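PDB 3LEC: NADB-Rossmann Superfamily protein from Streptococcus agalactiae, which probably acts as a tRNA (adenine(22)-N1)-methyltransferase built on a Rossmann-type fold, and carries a bound zinc ion. Local coordinates for residues Lys197-Phe200 with Ala201-Ile205. Numbering follows the deposited sequence.
Sequences KLTF and ALNSI
The side chain of Asn203 lies over the carbonyl oxygen of Thr199, one turn earlier, near the C-terminal end of helix 185-204. This helix pairs with helix 210-227 in a helical hairpin at the C-terminal end of the chain, well away from the zinc site. With CG anti to its own carbonyl carbon (chi1 -56°), the amide carbon CG of Asn203 sits 3.1 Å from Thr199 O. ND2 is just as near, but the angle is too poor for a hydrogen bond; the backbone takes that oxygen instead, Asn203 N reaching Thr199 O at 3.2 Å. The two side chains run side by side in the same direction, and the methyl CG2 of Thr199 meets ND2 of Asn203 at 3.8 Å. Thr199 OG1 turns back along the helix to bond the carbonyl oxygen of Leu195.

Ala201 packs its methyl into the preceding turn, CB 3.4 Å from both Lys197 O and Leu198 O. The i to i+4 ladder is regular here: Ala201 N donates to Lys197 O, and Leu202 N to Leu198 O, each at 2.9 Å. Leu198 faces helix 210-227 and packs on Lys219, Ile220 and Ile223. Ile205 also touches Arg213 of that helix. On the solvent side, Lys197 extends its amine to a salt bridge with Glu194, near a bound sulfate.

Ser204 N makes a weak i to i+3 bond to Ala201 O, and the hydroxyl reinforces it: chi1 of 83° sets OG between the backbone N and carbonyl carbon, from where OG donates to Ala201 O at 2.8 Å, with a C=O...OG angle of 121° and the donor tilted 30° from the carbonyl plane.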
loop_
_atom_site.group_PDB
_atom_site.type_symbol
_atom_site.label_atom_id
_atom_site.label_comp_id
_atom_site.label_asym_id
_atom_site.label_seq_id
_atom_site.Cartn_x
_atom_site.Cartn_y
_atom_site.Cartn_z
ATOM N N LYS A 197 -3.892 22.012 8.365
ATOM C CA LYS A 197 -3.988 22.321 6.941
ATOM C C LYS A 197 -5.403 22.665 6.488
ATOM O O LYS A 197 -5.617 23.624 5.753
ATOM C CB LYS A 197 -3.391 21.175 6.107
ATOM C CG LYS A 197 -1.878 21.036 6.345
ATOM C CD LYS A 197 -1.208 20.012 5.415
ATOM C CE LYS A 197 -1.552 18.577 5.800
ATOM N NZ LYS A 197 -0.833 17.573 4.909
ATOM N N LEU A 198 -6.376 21.868 6.912
ATOM C CA LEU A 198 -7.734 22.140 6.534
ATOM C C LEU A 198 -8.214 23.473 7.119
ATOM O O LEU A 198 -9.024 24.171 6.516
ATOM C CB LEU A 198 -8.641 20.998 6.989
ATOM C CG LEU A 198 -8.372 19.636 6.315
ATOM C CD1 LEU A 198 -9.146 18.587 7.061
ATOM C CD2 LEU A 198 -8.755 19.614 4.838
ATOM N N THR A 199 -7.712 23.809 8.298
ATOM C CA THR A 199 -8.117 25.052 8.941
ATOM C C THR A 199 -7.525 26.278 8.210
ATOM O O THR A 199 -8.211 27.286 8.025
ATOM C CB THR A 199 -7.775 25.045 10.435
ATOM O OG1 THR A 199 -8.458 23.937 11.060
ATOM C CG2 THR A 199 -8.236 26.365 11.092
ATOM N N PHE A 200 -6.265 26.182 7.775
ATOM C CA PHE A 200 -5.694 27.182 6.867
ATOM C C PHE A 200 -6.505 27.261 5.558
ATOM O O PHE A 200 -6.776 28.365 5.057
ATOM C CB PHE A 200 -4.234 26.845 6.517
ATOM C CG PHE A 200 -3.222 27.366 7.488
ATOM C CD1 PHE A 200 -2.918 28.737 7.547
ATOM C CD2 PHE A 200 -2.503 26.496 8.286
ATOM C CE1 PHE A 200 -1.932 29.228 8.432
ATOM C CE2 PHE A 200 -1.520 26.982 9.180
ATOM C CZ PHE A 200 -1.238 28.350 9.241
ATOM N N ALA A 201 -6.846 26.091 4.989
ATOM C CA ALA A 201 -7.604 25.998 3.736
ATOM C C ALA A 201 -8.972 26.701 3.832
ATOM O O ALA A 201 -9.368 27.444 2.931
ATOM C CB ALA A 201 -7.797 24.517 3.346
ATOM N N LEU A 202 -9.676 26.451 4.921
ATOM C CA LEU A 202 -11.057 26.920 5.079
ATOM C C LEU A 202 -11.068 28.423 5.265
ATOM O O LEU A 202 -11.941 29.095 4.720
ATOM C CB LEU A 202 -11.742 26.213 6.258
ATOM C CG LEU A 202 -13.260 26.261 6.584
ATOM C CD1 LEU A 202 -13.605 27.219 7.699
ATOM C CD2 LEU A 202 -14.224 26.421 5.407
ATOM N N ASN A 203 -10.082 28.941 6.000
ATOM C CA ASN A 203 -9.971 30.387 6.239
ATOM C C ASN A 203 -9.420 31.124 5.013
ATOM O O ASN A 203 -9.445 32.362 4.955
ATOM C CB ASN A 203 -9.093 30.693 7.462
ATOM C CG ASN A 203 -9.563 30.002 8.742
ATOM O OD1 ASN A 203 -10.716 29.557 8.867
ATOM N ND2 ASN A 203 -8.649 29.906 9.713
ATOM N N SER A 204 -8.896 30.375 4.050
ATOM C CA SER A 204 -8.344 30.978 2.847
ATOM C C SER A 204 -9.399 31.134 1.760
ATOM O O SER A 204 -9.186 31.848 0.783
ATOM C CB SER A 204 -7.165 30.161 2.332
ATOM O OG SER A 204 -7.630 29.072 1.547
ATOM N N ILE A 205 -10.549 30.490 1.939
ATOM C CA ILE A 205 -11.574 30.452 0.888
ATOM C C ILE A 205 -12.724 31.427 1.197
ATOM O O ILE A 205 -13.134 31.545 2.352
ATOM C CB ILE A 205 -12.013 28.978 0.613
ATOM C CG1 ILE A 205 -10.951 28.294 -0.261
ATOM C CG2 ILE A 205 -13.374 28.904 -0.069
ATOM C CD1 ILE A 205 -10.754 26.801 0.001
#